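Local coordinates for protein PadR family transcriptional regulator (Listeria monocytogenes, PDB 6ABQ) that probably binds operator DNA through a winged helix-turn-helix domain as a PadR-family transcription factor whose activity appears to respond to a ligand, at residues B[29-32]-B[33-37]; B[50-53]-B[54-57]; B[71-74]-B[75-79]. All coordinates share one frame; numbering follows the deposited sequence.

Interaction 1: residues B[29-32]-B[33-37]; sequences GETY and GYEIT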
ATOM      1  N   GLY B  29      -9.217  -5.162  21.176  1.00 16.22           N
ATOM      2  CA  GLY B  29      -9.001  -4.876  22.600  1.00 16.50           C
ATOM      3  C   GLY B  29      -7.966  -3.785  22.819  1.00 14.40           C
ATOM      4  O   GLY B  29      -7.074  -3.595  21.980  1.00 12.84           O
ATOM      5  N   GLU B  30      -8.089  -3.079  23.950  1.00 14.92           N
ATOM      6  CA  GLU B  30      -7.169  -1.999  24.348  1.00 13.86           C
ATOM      7  C   GLU B  30      -5.703  -2.428  24.225  1.00 13.28           C
ATOM      8  O   GLU B  30      -5.319  -3.510  24.682  1.00 14.62           O
ATOM      9  CB  GLU B  30      -7.485  -1.475  25.769  1.00 15.64           C
ATOM     10  CG  GLU B  30      -7.479  -2.536  26.873  1.00 18.19           C
ATOM     11  CD  GLU B  30      -7.612  -1.988  28.285  1.00 20.54           C
ATOM     12  OE1 GLU B  30      -7.901  -0.787  28.467  1.00 20.34           O
ATOM     13  OE2 GLU B  30      -7.442  -2.779  29.240  1.00 23.22           O
ATOM     14  N   THR B  31      -4.902  -1.584  23.583  1.00 11.79           N
ATOM     15  CA  THR B  31      -3.507  -1.917  23.290  1.00 11.46           C
ATOM     16  C   THR B  31      -2.655  -0.652  23.193  1.00 10.98           C
ATOM     17  O   THR B  31      -3.186   0.462  23.157  1.00 10.78           O
ATOM     18  CB  THR B  31      -3.382  -2.868  22.050  1.00 10.82           C
ATOM     19  OG1 THR B  31      -2.027  -3.281  21.879  1.00 11.01           O
ATOM     20  CG2 THR B  31      -3.921  -2.231  20.747  1.00  9.63           C
ATOM     21  N   TYR B  32      -1.339  -0.829  23.171  1.00 11.36           N
ATOM     22  CA  TYR B  32      -0.397   0.290  23.128  1.00 11.72           C
ATOM     23  C   TYR B  32       0.611   0.127  21.997  1.00 11.21           C
ATOM     24  O   TYR B  32       0.780  -0.974  21.471  1.00 10.88           O
ATOM     25  CB  TYR B  32       0.299   0.468  24.488  1.00 13.96           C
ATOM     26  CG  TYR B  32       0.800  -0.807  25.125  1.00 15.38           C
ATOM     27  CD1 TYR B  32      -0.053  -1.618  25.882  1.00 16.25           C
ATOM     28  CD2 TYR B  32       2.137  -1.201  24.984  1.00 16.47           C
ATOM     29  CE1 TYR B  32       0.402  -2.789  26.468  1.00 18.27           C
ATOM     30  CE2 TYR B  32       2.605  -2.368  25.573  1.00 18.40           C
ATOM     31  CZ  TYR B  32       1.736  -3.156  26.313  1.00 19.35           C
ATOM     32  OH  TYR B  32       2.192  -4.312  26.897  1.00 21.93           O
ATOM     33  N   GLY B  33       1.263   1.230  21.626  1.00 11.66           N
ATOM     34  CA  GLY B  33       2.231   1.269  20.515  1.00 11.76           C
ATOM     35  C   GLY B  33       3.286   0.167  20.444  1.00 12.46           C
ATOM     36  O   GLY B  33       3.538  -0.379  19.357  1.00 12.05           O
ATOM     37  N   TYR B  34       3.906  -0.155  21.582  1.00 14.05           N
ATOM     38  CA  TYR B  34       4.874  -1.249  21.629  1.00 15.32           C
ATOM     39  C   TYR B  34       4.233  -2.591  21.242  1.00 14.38           C
ATOM     40  O   TYR B  34       4.797  -3.319  20.425  1.00 14.68           O
ATOM     41  CB  TYR B  34       5.587  -1.361  22.987  1.00 18.00           C
ATOM     42  CG  TYR B  34       6.622  -2.483  23.017  1.00 19.95           C
ATOM     43  CD1 TYR B  34       6.265  -3.793  23.386  1.00 20.47           C
ATOM     44  CD2 TYR B  34       7.951  -2.239  22.654  1.00 21.81           C
ATOM     45  CE1 TYR B  34       7.206  -4.819  23.395  1.00 22.78           C
ATOM     46  CE2 TYR B  34       8.899  -3.253  22.664  1.00 24.00           C
ATOM     47  CZ  TYR B  34       8.524  -4.539  23.040  1.00 24.47           C
ATOM     48  OH  TYR B  34       9.464  -5.535  23.040  1.00 27.15           O
ATOM     49  N   GLU B  35       3.066  -2.888  21.825  1.00 13.75           N
ATOM     50  CA  GLU B  35       2.316  -4.123  21.551  1.00 13.51           C
ATOM     51  C   GLU B  35       1.806  -4.221  20.100  1.00 12.03           C
ATOM     52  O   GLU B  35       1.920  -5.276  19.472  1.00 12.66           O
ATOM     53  CB  GLU B  35       1.160  -4.272  22.553  1.00 13.78           C
ATOM     54  CG  GLU B  35       0.505  -5.649  22.573  1.00 14.78           C
ATOM     55  CD  GLU B  35      -0.441  -5.817  23.745  1.00 16.03           C
ATOM     56  OE1 GLU B  35      -1.543  -5.233  23.711  1.00 14.93           O
ATOM     57  OE2 GLU B  35      -0.085  -6.537  24.699  1.00 18.60           O
ATOM     58  N   ILE B  36       1.260  -3.123  19.578  1.00 10.68           N
ATOM     59  CA  ILE B  36       0.826  -3.025  18.176  1.00  9.98           C
ATOM     60  C   ILE B  36       1.979  -3.334  17.212  1.00 10.77           C
ATOM     61  O   ILE B  36       1.791  -4.110  16.271  1.00 11.24           O
ATOM     62  CB  ILE B  36       0.205  -1.639  17.854  1.00  9.19           C
ATOM     63  CG1 ILE B  36      -1.086  -1.425  18.657  1.00  8.76           C
ATOM     64  CG2 ILE B  36      -0.068  -1.485  16.351  1.00  9.33           C
ATOM     65  CD1 ILE B  36      -1.459   0.032  18.889  1.00  8.59           C
ATOM     66  N   THR B  37       3.154  -2.734  17.457  1.00 11.44           N
ATOM     67  CA  THR B  37       4.358  -2.944  16.643  1.00 12.72           C
ATOM     68  C   THR B  37       4.723  -4.426  16.599  1.00 13.81           C
ATOM     69  O   THR B  37       4.922  -4.981  15.517  1.00 14.58           O
ATOM     70  CB  THR B  37       5.579  -2.135  17.165  1.00 13.98           C
ATOM     71  OG1 THR B  37       5.214  -0.771  17.366  1.00 13.53           O
ATOM     72  CG2 THR B  37       6.745  -2.197  16.185  1.00 15.66           C
TER
HETATM   73  O   HOH W   1      -3.185  -4.786  26.012  1.00  4.85           O
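Glu35 reaches back from the first turn of helix 33-42 to Thr31 and Tyr32. Its CB sits squarely over one face of the Tyr32 ring, 3.9 Å from the ring centroid, a CH-pi contact in which the aliphatic CB directs a C-H at the pi face; this apolar part of a glutamate can lie on an aromatic ring while the charged end goes elsewhere. With CG turned anti to the backbone N (chi1 -167°), the chain then runs on extended, CG passing Thr31 OG1. The carboxylate ends tilted 29° from the ring plane, with OE2 3.9 Å from Tyr32 OH. OE1 is the busier oxygen. Glu35 OE1 accepts from Thr31 OG1 at 2.7 Å on its anti lone pair. A water shared with Glu30 O also donates to Glu35 OE1, from 2.9 Å, and Arg25 of helix 17-27 forms a salt bridge with the same oxygen. That arginine would be expected to favour the ionised form of Glu35.

This is the bend between the first two helices of the winged helix-turn-helix fold. Tyr32 occupies the N-cap position, and its carbonyl begins the helix by accepting a nearly straight bond from Ile36 N (Tyr32 O to Ile36 N 2.9 Å, 172°). Its ring, meanwhile, stands edge-to-face with Phe81 of strand 78-84. Thr31 serves two ways: its hydroxyl bonds Glu35 OE1, and its methyl CG2 rests 3.6 Å from Ile36 CG1. A threonine suits a buried site that needs both a donor and a methyl group, and isoleucine carries the apolar side on toward Ile22 and Leu57. At the next residue, Gly33 O takes both Thr37 N and Thr37 OG1, which approach from opposite faces of its carbonyl plane, Thr37 OG1 lying 2.6 Å from Gly33 O.

Interaction 2: residues B[50-53]-B[54-57]; sequences EGTV and YTIL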
ATOM      1  N   GLU B  50       8.623   0.775  16.254  1.00 18.44           N
ATOM      2  CA  GLU B  50       7.755   1.396  17.254  1.00 16.88           C
ATOM      3  C   GLU B  50       7.497   2.886  16.976  1.00 16.85           C
ATOM      4  O   GLU B  50       6.365   3.369  17.103  1.00 15.75           O
ATOM      5  CB  GLU B  50       8.433   1.233  18.614  1.00 17.05           C
ATOM      6  CG  GLU B  50       7.516   0.943  19.781  1.00 15.80           C
ATOM      7  CD  GLU B  50       8.225   1.123  21.112  1.00 16.34           C
ATOM      8  OE1 GLU B  50       9.371   0.637  21.277  1.00 17.56           O
ATOM      9  OE2 GLU B  50       7.632   1.771  21.994  1.00 15.78           O
ATOM     10  N   GLY B  51       8.564   3.593  16.602  1.00 18.40           N
ATOM     11  CA  GLY B  51       8.518   5.014  16.265  1.00 19.05           C
ATOM     12  C   GLY B  51       7.538   5.346  15.155  1.00 18.73           C
ATOM     13  O   GLY B  51       6.826   6.354  15.250  1.00 18.38           O
ATOM     14  N   THR B  52       7.494   4.500  14.117  1.00 19.11           N
ATOM     15  CA  THR B  52       6.516   4.650  13.027  1.00 19.02           C
ATOM     16  C   THR B  52       5.078   4.458  13.542  1.00 17.12           C
ATOM     17  O   THR B  52       4.193   5.268  13.217  1.00 16.88           O
ATOM     18  CB  THR B  52       6.816   3.723  11.818  1.00 20.32           C
ATOM     19  OG1 THR B  52       8.176   3.904  11.402  1.00 22.41           O
ATOM     20  CG2 THR B  52       5.892   4.026  10.620  1.00 20.76           C
ATOM     21  N   VAL B  53       4.864   3.411  14.349  1.00 16.09           N
ATOM     22  CA  VAL B  53       3.542   3.115  14.933  1.00 14.69           C
ATOM     23  C   VAL B  53       3.003   4.319  15.727  1.00 14.03           C
ATOM     24  O   VAL B  53       1.825   4.652  15.607  1.00 13.50           O
ATOM     25  CB  VAL B  53       3.535   1.789  15.761  1.00 14.20           C
ATOM     26  CG1 VAL B  53       2.298   1.669  16.644  1.00 13.10           C
ATOM     27  CG2 VAL B  53       3.609   0.584  14.831  1.00 15.08           C
ATOM     28  N   TYR B  54       3.881   4.978  16.489  1.00 14.40           N
ATOM     29  CA  TYR B  54       3.535   6.195  17.230  1.00 14.34           C
ATOM     30  C   TYR B  54       2.990   7.322  16.350  1.00 14.94           C
ATOM     31  O   TYR B  54       1.987   7.943  16.715  1.00 14.56           O
ATOM     32  CB  TYR B  54       4.712   6.688  18.087  1.00 15.24           C
ATOM     33  CG  TYR B  54       5.018   5.798  19.284  1.00 14.74           C
ATOM     34  CD1 TYR B  54       3.988   5.320  20.109  1.00 13.67           C
ATOM     35  CD2 TYR B  54       6.339   5.442  19.601  1.00 15.68           C
ATOM     36  CE1 TYR B  54       4.261   4.506  21.201  1.00 13.55           C
ATOM     37  CE2 TYR B  54       6.620   4.639  20.696  1.00 15.49           C
ATOM     38  CZ  TYR B  54       5.580   4.175  21.488  1.00 14.42           C
ATOM     39  OH  TYR B  54       5.843   3.373  22.566  1.00 14.54           O
ATOM     40  N   THR B  55       3.629   7.555  15.195  1.00 16.14           N
ATOM     41  CA  THR B  55       3.169   8.568  14.219  1.00 17.10           C
ATOM     42  C   THR B  55       1.754   8.261  13.705  1.00 16.26           C
ATOM     43  O   THR B  55       0.930   9.162  13.565  1.00 16.52           O
ATOM     44  CB  THR B  55       4.127   8.747  13.004  1.00 18.96           C
ATOM     45  OG1 THR B  55       3.980   7.654  12.089  1.00 18.86           O
ATOM     46  CG2 THR B  55       5.590   8.878  13.423  1.00 20.17           C
ATOM     47  N   ILE B  56       1.488   6.981  13.439  1.00 15.56           N
ATOM     48  CA  ILE B  56       0.183   6.529  12.943  1.00 15.12           C
ATOM     49  C   ILE B  56      -0.892   6.666  14.028  1.00 14.03           C
ATOM     50  O   ILE B  56      -2.015   7.101  13.739  1.00 14.15           O
ATOM     51  CB  ILE B  56       0.235   5.099  12.340  1.00 15.23           C
ATOM     52  CG1 ILE B  56       1.193   5.077  11.130  1.00 16.82           C
ATOM     53  CG2 ILE B  56      -1.165   4.642  11.922  1.00 15.12           C
ATOM     54  CD1 ILE B  56       1.677   3.698  10.707  1.00 17.37           C
ATOM     55  N   LEU B  57      -0.537   6.318  15.263  1.00 13.27           N
ATOM     56  CA  LEU B  57      -1.408   6.552  16.417  1.00 12.65           C
ATOM     57  C   LEU B  57      -1.777   8.034  16.586  1.00 13.25           C
ATOM     58  O   LEU B  57      -2.935   8.354  16.862  1.00 13.25           O
ATOM     59  CB  LEU B  57      -0.793   5.976  17.701  1.00 12.17           C
ATOM     60  CG  LEU B  57      -0.701   4.441  17.837  1.00 11.77           C
ATOM     61  CD1 LEU B  57       0.077   4.061  19.084  1.00 11.65           C
ATOM     62  CD2 LEU B  57      -2.062   3.751  17.818  1.00 11.62           C
TER
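The ring of Tyr54 and the carboxylate of Glu50 lie along the same flank of helix 50-62, side by side and pointing the same way, with their planes 58° apart. By its place in the winged helix-turn-helix fold, this is probably the recognition helix, the one that enters the DNA groove in relatives. Neither flat group is stacked on the other: Glu50 OE2, Gly51 CA and the carbonyl carbon of Val53 all approach the ring obliquely. At the far end Tyr54 OH donates to Glu50 OE2 across 2.5 Å, a very short bond whose exact length should not be pressed at this resolution. Nearer the backbone, Tyr54 CD2 lies 3.2 Å from Glu50 O. The ring is brought here by a first torsion that sets CG anti to its own carbonyl carbon (chi1 -70°), sending it back along the helix toward Glu50.

One side of the helix is exposed, the other buried. Gly51, Tyr54 and Thr55 belong to the exposed side. Val53, Ile56 and Leu57 are buried: Val53 CG1 meets Leu57 CD1 at 4.1 Å, one turn apart, while Ile56 packs on Ile22 and Leu57 on Ile26 and Ile36. Beta-branched valine and isoleucine, with leucine, suit this inward side, where apolar bulk meets two other helices.

Backbone bonds of the usual i to i+4 kind run beneath, among them Tyr54 N to Glu50 O at 3.0 Å; that from Thr55 N to Gly51 O is weak. Thr55 adds a side-chain bond of its own. Its small hydroxyl can fold back on the helix, so that Thr52 O accepts twice, from Ile56 N at 3.2 Å and, on a lone pair in its carbonyl plane, from Thr55 OG1 at 2.6 Å.

Interaction 3: residues B[71-74]-B[75-79]; sequences KKSE and LGPPR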
ATOM      1  N   LYS B  71      -2.562   4.149  31.817  1.00 19.99           N
ATOM      2  CA  LYS B  71      -2.560   3.281  33.003  1.00 21.57           C
ATOM      3  C   LYS B  71      -1.330   2.373  32.986  1.00 21.12           C
ATOM      4  O   LYS B  71      -0.622   2.300  31.973  1.00 19.55           O
ATOM      5  CB  LYS B  71      -3.850   2.444  33.114  1.00 22.24           C
ATOM      6  CG  LYS B  71      -4.085   1.452  31.984  1.00 20.76           C
ATOM      7  CD  LYS B  71      -5.230   0.505  32.295  1.00 22.14           C
ATOM      8  CE  LYS B  71      -5.637  -0.270  31.049  1.00 20.99           C
ATOM      9  NZ  LYS B  71      -6.664  -1.310  31.345  1.00 22.77           N
ATOM     10  N   LYS B  72      -1.091   1.690  34.104  1.00 22.80           N
ATOM     11  CA  LYS B  72      -0.002   0.728  34.221  1.00 22.85           C
ATOM     12  C   LYS B  72      -0.238  -0.502  33.339  1.00 21.77           C
ATOM     13  O   LYS B  72      -1.330  -1.084  33.340  1.00 22.25           O
ATOM     14  CB  LYS B  72       0.186   0.305  35.683  1.00 25.33           C
ATOM     15  CG  LYS B  72       0.979   1.292  36.535  1.00 26.72           C
ATOM     16  CD  LYS B  72       1.223   0.755  37.941  1.00 29.42           C
ATOM     17  CE  LYS B  72       2.363  -0.264  37.982  1.00 29.57           C
ATOM     18  NZ  LYS B  72       2.426  -1.006  39.272  1.00 32.35           N
ATOM     19  N   SER B  73       0.788  -0.869  32.575  1.00 20.66           N
ATOM     20  CA  SER B  73       0.789  -2.127  31.832  1.00 20.20           C
ATOM     21  C   SER B  73       0.968  -3.274  32.826  1.00 22.14           C
ATOM     22  O   SER B  73       1.438  -3.065  33.947  1.00 23.57           O
ATOM     23  CB  SER B  73       1.910  -2.143  30.792  1.00 18.94           C
ATOM     24  OG  SER B  73       3.189  -2.110  31.410  1.00 19.79           O
ATOM     25  N   GLU B  74       0.604  -4.480  32.404  1.00 22.50           N
ATOM     26  CA  GLU B  74       0.760  -5.678  33.243  1.00 24.65           C
ATOM     27  C   GLU B  74       2.196  -5.949  33.692  1.00 25.35           C
ATOM     28  O   GLU B  74       2.414  -6.416  34.808  1.00 27.43           O
ATOM     29  CB  GLU B  74       0.150  -6.912  32.569  1.00 25.20           C
ATOM     30  CG  GLU B  74      -1.370  -6.849  32.438  1.00 25.53           C
ATOM     31  CD  GLU B  74      -2.088  -6.657  33.771  1.00 27.56           C
ATOM     32  OE1 GLU B  74      -1.618  -7.161  34.819  1.00 29.51           O
ATOM     33  OE2 GLU B  74      -3.141  -6.006  33.770  1.00 27.48           O
ATOM     34  N   LEU B  75       3.165  -5.634  32.835  1.00 23.89           N
ATOM     35  CA  LEU B  75       4.574  -5.805  33.197  1.00 24.71           C
ATOM     36  C   LEU B  75       5.136  -4.685  34.094  1.00 25.21           C
ATOM     37  O   LEU B  75       6.255  -4.807  34.603  1.00 26.41           O
ATOM     38  CB  LEU B  75       5.439  -6.035  31.954  1.00 23.60           C
ATOM     39  CG  LEU B  75       5.318  -7.413  31.276  1.00 24.16           C
ATOM     40  CD1 LEU B  75       6.049  -7.414  29.945  1.00 23.10           C
ATOM     41  CD2 LEU B  75       5.812  -8.555  32.163  1.00 26.58           C
ATOM     42  N   GLY B  76       4.353  -3.621  34.300  1.00 24.64           N
ATOM     43  CA  GLY B  76       4.749  -2.518  35.179  1.00 25.55           C
ATOM     44  C   GLY B  76       4.610  -1.103  34.620  1.00 24.20           C
ATOM     45  O   GLY B  76       3.781  -0.349  35.112  1.00 24.61           O
ATOM     46  N   PRO B  77       5.428  -0.728  33.600  1.00 22.92           N
ATOM     47  CA  PRO B  77       5.475   0.668  33.125  1.00 22.18           C
ATOM     48  C   PRO B  77       4.140   1.216  32.613  1.00 20.92           C
ATOM     49  O   PRO B  77       3.348   0.449  32.043  1.00 19.94           O
ATOM     50  CB  PRO B  77       6.487   0.613  31.975  1.00 21.25           C
ATOM     51  CG  PRO B  77       7.362  -0.551  32.308  1.00 22.27           C
ATOM     52  CD  PRO B  77       6.398  -1.563  32.859  1.00 22.56           C
ATOM     53  N   PRO B  78       3.883   2.534  32.815  1.00 21.28           N
ATOM     54  CA  PRO B  78       2.660   3.114  32.249  1.00 20.25           C
ATOM     55  C   PRO B  78       2.673   3.082  30.724  1.00 18.32           C
ATOM     56  O   PRO B  78       3.736   3.232  30.104  1.00 18.02           O
ATOM     57  CB  PRO B  78       2.684   4.567  32.742  1.00 21.44           C
ATOM     58  CG  PRO B  78       3.659   4.585  33.869  1.00 23.46           C
ATOM     59  CD  PRO B  78       4.685   3.551  33.520  1.00 22.92           C
ATOM     60  N   ARG B  79       1.497   2.861  30.139  1.00 17.34           N
ATOM     61  CA  ARG B  79       1.324   2.886  28.691  1.00 15.80           C
ATOM     62  C   ARG B  79       0.084   3.683  28.329  1.00 15.46           C
ATOM     63  O   ARG B  79      -0.832   3.818  29.150  1.00 16.32           O
ATOM     64  CB  ARG B  79       1.207   1.463  28.119  1.00 15.21           C
ATOM     65  CG  ARG B  79       2.403   0.554  28.350  1.00 15.71           C
ATOM     66  CD  ARG B  79       3.640   0.974  27.574  1.00 15.41           C
ATOM     67  NE  ARG B  79       4.738   0.021  27.752  1.00 16.12           N
ATOM     68  CZ  ARG B  79       5.857   0.015  27.029  1.00 16.23           C
ATOM     69  NH1 ARG B  79       6.042   0.910  26.064  1.00 15.70           N
ATOM     70  NH2 ARG B  79       6.797  -0.893  27.266  1.00 17.17           N
TER
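Ser73 and Pro77 hold together the tip of the beta hairpin 66-72/78-84, the wing of the winged helix-turn-helix fold. Pro77 O accepts twice from the same serine. Ser73 OG donates to Pro77 O at 2.6 Å, in its carbonyl plane and on a lone pair, whereas Ser73 N reaches Pro77 O from above the plane at 2.9 Å. OG stands between the backbone N and the carbonyl carbon (chi1 65°), and serine's short side chain thus puts its hydroxyl beside its own N-H, where both can reach one carbonyl. Proline can take the facing place because only its carbonyl is used.

Around this pair runs a type I turn from Ser73 to Gly76, joined by Gly76 N to Ser73 O at 3.0 Å. Gly76 has a phi of 131°, where a side chain would press on the preceding carbonyl, so glycine fits. Below the turn, Lys71 and Arg79 form a hydrogen-bonded antiparallel pair, Arg79 N to Lys71 O being the shorter bond at 2.9 Å. Lys71 reaches further out, to a salt bridge with Glu30 and a cation-pi contact with Phe81. Arg79 CG lies 3.7 Å from Ser73 CB.

Overall arrangement
Following the chain from the N terminus, the three contacts come in series; none nests in or crosses another. Interaction 1 turns the chain from helix 17-27 into helix 33-42, interaction 2 opens helix 50-62, and interaction 3 reverses the chain between strands 66-72 and 78-84. Interactions 1 and 2 meet where Thr37 packs against Glu50 and Val53, and Tyr34 against Glu50, joining the two helices of the helix-turn-helix. Interaction 1 also reaches the wing: Glu30 OE2 and Lys71 NZ form a salt bridge of 2.7 Å, and Arg79 packs against Tyr32 and Tyr34. Interactions 2 and 3 barely touch, through Tyr54 and Arg79, so 29-37 is the bridge between them.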